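Local coordinates for protein phosphoribosylaminoimidazole-succinocarboxamide synthase (Ehrlichia chaffeensis str. Arkansas, PDB 3KRE) that catalyses the ATP-dependent ligation of L-aspartate to 5-amino-1-(5-phospho-D-ribosyl)imidazole-4-carboxylate, a step of de novo purine biosynthesis, at residues F187-F201 with L214-I228. Residues are numbered along the deposited sequence; the frame is centred on the assembly and turned at random. Where two conformers were deposited one is given.
With EDO (1,2-ethanediol), chain G.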
loop_
_atom_site.group_PDB
_atom_site.type_symbol
_atom_site.label_atom_id
_atom_site.label_comp_id
_atom_site.label_asym_id
_atom_site.label_seq_id
_atom_site.Cartn_x
_atom_site.Cartn_y
_atom_site.Cartn_z
ATOM N N PHE A 187 -7.323 2.756 12.325
ATOM C CA PHE A 187 -8.011 1.485 12.149
ATOM C C PHE A 187 -8.511 0.925 13.475
ATOM O O PHE A 187 -9.636 0.457 13.571
ATOM C CB PHE A 187 -7.123 0.467 11.426
ATOM C CG PHE A 187 -7.098 0.628 9.930
ATOM C CD1 PHE A 187 -8.261 0.533 9.185
ATOM C CD2 PHE A 187 -5.911 0.844 9.261
ATOM C CE1 PHE A 187 -8.236 0.649 7.789
ATOM C CE2 PHE A 187 -5.896 0.940 7.882
ATOM C CZ PHE A 187 -7.050 0.867 7.163
ATOM N N PHE A 188 -7.702 1.027 14.522
ATOM C CA PHE A 188 -8.110 0.529 15.831
ATOM C C PHE A 188 -9.405 1.201 16.293
ATOM O O PHE A 188 -10.280 0.560 16.858
ATOM C CB PHE A 188 -7.015 0.782 16.854
ATOM C CG PHE A 188 -7.392 0.355 18.243
ATOM C CD1 PHE A 188 -7.187 -0.947 18.649
ATOM C CD2 PHE A 188 -7.993 1.244 19.119
ATOM C CE1 PHE A 188 -7.553 -1.360 19.933
ATOM C CE2 PHE A 188 -8.377 0.843 20.387
ATOM C CZ PHE A 188 -8.138 -0.448 20.794
ATOM N N ASN A 189 -9.500 2.499 16.037
ATOM C CA ASN A 189 -10.636 3.303 16.452
ATOM C C ASN A 189 -11.928 2.952 15.712
ATOM O O ASN A 189 -12.994 3.273 16.184
ATOM C CB ASN A 189 -10.284 4.808 16.384
ATOM C CG ASN A 189 -9.285 5.202 17.485
ATOM O OD1 ASN A 189 -9.222 4.548 18.512
ATOM N ND2 ASN A 189 -8.510 6.260 17.262
ATOM N N VAL A 190 -11.825 2.230 14.605
ATOM C CA VAL A 190 -13.014 1.696 13.934
ATOM C C VAL A 190 -13.022 0.177 13.990
ATOM O O VAL A 190 -13.730 -0.478 13.237
ATOM C CB VAL A 190 -13.156 2.263 12.508
ATOM C CG1 VAL A 190 -13.287 3.762 12.577
ATOM C CG2 VAL A 190 -11.967 1.794 11.621
ATOM N N GLY A 191 -12.267 -0.391 14.920
ATOM C CA GLY A 191 -12.373 -1.817 15.244
ATOM C C GLY A 191 -11.653 -2.791 14.319
ATOM O O GLY A 191 -12.063 -3.958 14.185
ATOM N N ILE A 192 -10.554 -2.314 13.730
ATOM C CA ILE A 192 -9.750 -3.056 12.777
ATOM C C ILE A 192 -8.296 -3.042 13.220
ATOM O O ILE A 192 -7.775 -1.998 13.631
ATOM C CB ILE A 192 -9.825 -2.389 11.378
ATOM C CG1 ILE A 192 -11.260 -2.525 10.808
ATOM C CG2 ILE A 192 -8.762 -3.017 10.451
ATOM C CD1 ILE A 192 -11.574 -1.818 9.412
ATOM N N LYS A 193 -7.652 -4.208 13.150
ATOM C CA LYS A 193 -6.234 -4.343 13.463
ATOM C C LYS A 193 -5.440 -4.269 12.181
ATOM O O LYS A 193 -5.687 -5.050 11.260
ATOM C CB LYS A 193 -5.952 -5.690 14.138
ATOM C CG LYS A 193 -4.506 -5.959 14.509
ATOM C CD LYS A 193 -3.907 -4.826 15.387
ATOM C CE LYS A 193 -2.435 -5.098 15.725
ATOM N NZ LYS A 193 -1.818 -4.006 16.585
ATOM N N LEU A 194 -4.475 -3.347 12.131
ATOM C CA LEU A 194 -3.553 -3.275 11.011
ATOM C C LEU A 194 -2.452 -4.283 11.248
ATOM O O LEU A 194 -1.581 -4.075 12.094
ATOM C CB LEU A 194 -2.926 -1.888 10.912
ATOM C CG LEU A 194 -1.955 -1.620 9.778
ATOM C CD1 LEU A 194 -2.610 -1.875 8.407
ATOM C CD2 LEU A 194 -1.439 -0.151 9.866
ATOM N N VAL A 195 -2.544 -5.403 10.548
ATOM C CA VAL A 195 -1.647 -6.535 10.755
ATOM C C VAL A 195 -0.268 -6.246 10.144
ATOM O O VAL A 195 0.771 -6.382 10.779
ATOM C CB VAL A 195 -2.313 -7.812 10.171
ATOM C CG1 VAL A 195 -1.328 -8.994 10.083
ATOM C CG2 VAL A 195 -3.591 -8.172 10.976
ATOM N N ASP A 196 -0.274 -5.839 8.881
ATOM C CA ASP A 196 0.920 -5.456 8.185
ATOM C C ASP A 196 0.483 -4.634 6.982
ATOM O O ASP A 196 -0.708 -4.555 6.708
ATOM C CB ASP A 196 1.790 -6.658 7.768
ATOM C CG ASP A 196 1.109 -7.635 6.775
ATOM O OD1 ASP A 196 0.415 -7.209 5.849
ATOM O OD2 ASP A 196 1.319 -8.868 6.894
ATOM N N PHE A 197 1.439 -4.014 6.310
ATOM C CA PHE A 197 1.153 -3.271 5.089
ATOM C C PHE A 197 2.416 -2.967 4.310
ATOM O O PHE A 197 3.504 -3.131 4.834
ATOM C CB PHE A 197 0.371 -1.982 5.389
ATOM C CG PHE A 197 1.120 -0.981 6.214
ATOM C CD1 PHE A 197 1.638 0.160 5.634
ATOM C CD2 PHE A 197 1.274 -1.152 7.557
ATOM C CE1 PHE A 197 2.304 1.105 6.396
ATOM C CE2 PHE A 197 1.938 -0.192 8.344
ATOM C CZ PHE A 197 2.458 0.926 7.751
ATOM N N LYS A 198 2.246 -2.614 3.025
ATOM C CA LYS A 198 3.330 -2.341 2.106
ATOM C C LYS A 198 3.199 -0.902 1.635
ATOM O O LYS A 198 2.100 -0.442 1.276
ATOM C CB LYS A 198 3.272 -3.299 0.899
ATOM C CG LYS A 198 4.364 -3.122 -0.173
ATOM C CD LYS A 198 4.063 -2.057 -1.225
ATOM C CE LYS A 198 3.127 -2.527 -2.384
ATOM N NZ LYS A 198 2.416 -1.307 -2.880
ATOM N N LEU A 199 4.331 -0.202 1.609
ATOM C CA LEU A 199 4.439 1.160 1.122
ATOM C C LEU A 199 5.424 1.241 -0.036
ATOM O O LEU A 199 6.380 0.460 -0.105
ATOM C CB LEU A 199 4.978 2.083 2.222
ATOM C CG LEU A 199 4.152 2.168 3.491
ATOM C CD1 LEU A 199 4.863 3.121 4.490
ATOM C CD2 LEU A 199 2.690 2.633 3.167
ATOM N N GLU A 200 5.206 2.207 -0.923
ATOM C CA GLU A 200 6.171 2.592 -1.935
ATOM C C GLU A 200 6.303 4.086 -1.909
ATOM O O GLU A 200 5.314 4.804 -1.674
ATOM C CB GLU A 200 5.694 2.175 -3.344
ATOM C CG GLU A 200 5.656 0.672 -3.494
ATOM C CD GLU A 200 5.152 0.247 -4.859
ATOM O OE1 GLU A 200 5.404 0.967 -5.855
ATOM O OE2 GLU A 200 4.547 -0.839 -4.920
ATOM N N PHE A 201 7.512 4.549 -2.176
ATOM C CA PHE A 201 7.795 5.969 -2.174
ATOM C C PHE A 201 8.398 6.363 -3.508
ATOM O O PHE A 201 9.005 5.542 -4.197
ATOM C CB PHE A 201 8.798 6.294 -1.084
ATOM C CG PHE A 201 8.248 6.155 0.346
ATOM C CD1 PHE A 201 7.786 7.259 1.052
ATOM C CD2 PHE A 201 8.232 4.912 0.974
ATOM C CE1 PHE A 201 7.295 7.096 2.369
ATOM C CE2 PHE A 201 7.724 4.779 2.283
ATOM C CZ PHE A 201 7.300 5.864 2.954
ATOM N N LEU A 214 5.098 9.515 -0.365
ATOM C CA LEU A 214 4.348 8.274 -0.378
ATOM C C LEU A 214 3.528 8.162 -1.681
ATOM O O LEU A 214 2.821 9.100 -2.091
ATOM C CB LEU A 214 3.414 8.178 0.824
ATOM C CG LEU A 214 2.777 6.813 1.046
ATOM C CD1 LEU A 214 3.832 5.774 1.457
ATOM C CD2 LEU A 214 1.710 6.978 2.122
ATOM N N ALA A 215 3.613 6.997 -2.308
ATOM C CA ALA A 215 2.979 6.788 -3.623
ATOM C C ALA A 215 2.128 5.512 -3.610
ATOM O O ALA A 215 1.689 5.076 -2.551
ATOM C CB ALA A 215 4.054 6.740 -4.660
ATOM N N ASP A 216 1.893 4.915 -4.786
ATOM C CA ASP A 216 1.057 3.715 -4.917
ATOM C C ASP A 216 -0.276 3.886 -4.185
ATOM O O ASP A 216 -0.913 4.915 -4.377
ATOM C CB ASP A 216 1.799 2.458 -4.485
ATOM C CG ASP A 216 1.137 1.194 -5.020
ATOM O OD1 ASP A 216 0.985 1.108 -6.234
ATOM O OD2 ASP A 216 0.670 0.349 -4.234
ATOM N N GLU A 217 -0.713 2.913 -3.382
ATOM C CA GLU A 217 -2.000 3.015 -2.722
ATOM C C GLU A 217 -1.907 2.488 -1.316
ATOM O O GLU A 217 -0.994 1.707 -0.978
ATOM C CB GLU A 217 -3.053 2.221 -3.486
ATOM C CG GLU A 217 -2.770 0.727 -3.514
ATOM C CD GLU A 217 -3.776 -0.033 -4.358
ATOM O OE1 GLU A 217 -4.898 -0.315 -3.881
ATOM O OE2 GLU A 217 -3.448 -0.320 -5.512
ATOM N N ILE A 218 -2.870 2.894 -0.504
ATOM C CA ILE A 218 -3.037 2.335 0.819
ATOM C C ILE A 218 -4.451 1.813 0.852
ATOM O O ILE A 218 -5.403 2.569 0.956
ATOM C CB ILE A 218 -2.843 3.379 1.921
ATOM C CG1 ILE A 218 -1.481 4.085 1.749
ATOM C CG2 ILE A 218 -2.988 2.709 3.316
ATOM C CD1 ILE A 218 -1.487 5.423 2.472
ATOM N N SER A 219 -4.583 0.496 0.763
ATOM C CA SER A 219 -5.902 -0.091 0.627
ATOM C C SER A 219 -5.883 -1.532 1.131
ATOM O O SER A 219 -4.819 -2.035 1.509
ATOM C CB SER A 219 -6.303 -0.069 -0.854
ATOM O OG SER A 219 -5.586 -1.068 -1.574
ATOM N N PRO A 220 -7.039 -2.219 1.062
ATOM C CA PRO A 220 -7.035 -3.647 1.385
ATOM C C PRO A 220 -6.226 -4.514 0.403
ATOM O O PRO A 220 -5.974 -5.662 0.691
ATOM C CB PRO A 220 -8.523 -3.999 1.448
ATOM C CG PRO A 220 -9.223 -2.693 1.646
ATOM C CD PRO A 220 -8.416 -1.694 0.940
ATOM N N ASP A 221 -5.769 -3.958 -0.733
ATOM C CA ASP A 221 -4.818 -4.677 -1.583
ATOM C C ASP A 221 -3.391 -4.630 -1.012
ATOM O O ASP A 221 -2.540 -5.433 -1.420
ATOM C CB ASP A 221 -4.778 -4.088 -2.995
ATOM C CG ASP A 221 -5.788 -4.702 -3.913
ATOM O OD1 ASP A 221 -6.754 -5.361 -3.451
ATOM O OD2 ASP A 221 -5.558 -4.579 -5.132
ATOM N N THR A 222 -3.115 -3.655 -0.140
ATOM C CA THR A 222 -1.738 -3.426 0.339
ATOM C C THR A 222 -1.591 -3.475 1.882
ATOM O O THR A 222 -0.487 -3.301 2.374
ATOM C CB THR A 222 -1.190 -2.060 -0.181
ATOM O OG1 THR A 222 -1.967 -0.994 0.379
ATOM C CG2 THR A 222 -1.187 -2.016 -1.771
ATOM N N CYS A 223 -2.692 -3.687 2.614
ATOM C CA CYS A 223 -2.697 -3.776 4.081
ATOM C C CYS A 223 -3.444 -5.036 4.479
ATOM O O CYS A 223 -4.537 -5.300 3.958
ATOM C CB CYS A 223 -3.436 -2.600 4.738
ATOM S SG CYS A 223 -2.902 -0.978 4.246
ATOM N N ARG A 224 -2.884 -5.805 5.404
ATOM C CA ARG A 224 -3.667 -6.876 6.032
ATOM C C ARG A 224 -4.438 -6.236 7.172
ATOM O O ARG A 224 -3.859 -5.489 7.998
ATOM C CB ARG A 224 -2.812 -8.005 6.570
ATOM C CG ARG A 224 -2.300 -8.922 5.495
ATOM C CD ARG A 224 -1.662 -10.177 6.069
ATOM N NE ARG A 224 -1.376 -11.072 4.985
ATOM C CZ ARG A 224 -0.256 -11.137 4.278
ATOM N NH1 ARG A 224 0.800 -10.385 4.564
ATOM N NH2 ARG A 224 -0.204 -11.963 3.231
ATOM N N LEU A 225 -5.742 -6.516 7.189
ATOM C CA LEU A 225 -6.709 -5.790 8.051
ATOM C C LEU A 225 -7.629 -6.816 8.646
ATOM O O LEU A 225 -8.350 -7.476 7.918
ATOM C CB LEU A 225 -7.531 -4.806 7.214
ATOM C CG LEU A 225 -6.755 -3.672 6.566
ATOM C CD1 LEU A 225 -7.628 -2.852 5.537
ATOM C CD2 LEU A 225 -6.049 -2.718 7.576
ATOM N N TRP A 226 -7.597 -6.977 9.964
ATOM C CA TRP A 226 -8.453 -7.976 10.605
ATOM C C TRP A 226 -9.427 -7.291 11.546
ATOM O O TRP A 226 -9.050 -6.416 12.290
ATOM C CB TRP A 226 -7.649 -8.975 11.444
ATOM C CG TRP A 226 -6.667 -9.823 10.686
ATOM C CD1 TRP A 226 -6.466 -9.848 9.341
ATOM C CD2 TRP A 226 -5.762 -10.769 11.243
ATOM N NE1 TRP A 226 -5.489 -10.742 9.017
ATOM C CE2 TRP A 226 -5.026 -11.321 10.172
ATOM C CE3 TRP A 226 -5.476 -11.191 12.551
ATOM C CZ2 TRP A 226 -4.025 -12.272 10.360
ATOM C CZ3 TRP A 226 -4.486 -12.161 12.736
ATOM C CH2 TRP A 226 -3.765 -12.678 11.643
ATOM N N ASP A 227 -10.677 -7.721 11.527
ATOM C CA ASP A 227 -11.645 -7.277 12.483
ATOM C C ASP A 227 -11.159 -7.690 13.880
ATOM O O ASP A 227 -10.748 -8.837 14.118
ATOM C CB ASP A 227 -13.008 -7.899 12.166
ATOM C CG ASP A 227 -14.059 -7.476 13.167
ATOM O OD1 ASP A 227 -14.395 -6.296 13.122
ATOM O OD2 ASP A 227 -14.452 -8.301 14.016
ATOM N N ILE A 228 -11.160 -6.752 14.819
ATOM C CA ILE A 228 -10.542 -7.019 16.136
ATOM C C ILE A 228 -11.296 -8.097 16.953
ATOM O O ILE A 228 -10.683 -8.997 17.561
ATOM C CB ILE A 228 -10.383 -5.700 16.943
ATOM C CG1 ILE A 228 -9.150 -4.956 16.422
ATOM C CG2 ILE A 228 -10.258 -5.967 18.451
ATOM C CD1 ILE A 228 -8.998 -3.516 16.932
HETATM C C1 EDO G . 1.318 -6.318 2.864
HETATM O O1 EDO G . 0.522 -7.331 3.440
HETATM C C2 EDO G . 2.265 -6.998 1.893
HETATM O O2 EDO G . 3.254 -7.633 2.685
HETATM O O HOH W 1 1.576 0.467 -1.096
HETATM O O HOH W 2 -0.392 0.127 2.161
HETATM O O HOH W 3 2.471 3.244 -0.619
#
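Leu214 faces Phe201 at the start of an antiparallel pairing in which the chain from 214 to 228 leaves strand 192-204, loops away, and returns to it as strand 223-227 in the large antiparallel sheet of this SAICAR synthetase. Leu214 CD1 sits over one face of the Phe201 ring, offset toward its rim, and also packs on Leu199 CD2. Ala215 N then donates a hydrogen bond to Glu200 O. Asp216 extends its carboxylate to Lys198, whose chain is bent at its second and third torsions, folding NZ back to within 2.8 Å of Asp216 OD2 in a salt bridge. The same NZ bridges to Glu200 OE2, which Lys144 also holds, and Lys34 takes Asp216 OD1; these lysines probably offset the repulsion between the two carboxylates. Where the chain swings away, water 1 lies between the segments, accepting from Lys198 NZ and 2.9 Å from Glu217 O, and an ST turn at Ser219 leads back. Thr222 O accepts a hydrogen bond from Lys198 N, and Cys223 SG packs on Phe197 CB. Arg224 forms a salt bridge with Asp196, besides donating its backbone N to Asp196 O: NH1 meets OD2 on the syn side at 2.8 Å, although the carboxylate and guanidinium planes stand 83° apart. Its NE turns to Asp237. Leu225 drives CD2 over the centre of the Phe187 ring, tying the sheet to the last turn of helix 166-189. Trp226 pairs with Lys193 through two backbone hydrogen bonds. Its indole lies beneath Val195, whose CG2, anti to the carbonyl carbon, stands 3.4 Å from the centroid of the five-membered ring, only 10° off the normal. Finally, Ile228 N donates a hydrogen bond to O of Gly191, the residue closing the helix's Schellman motif, and Ile228 CD1 rests 3.6 Å from Phe188 CD1.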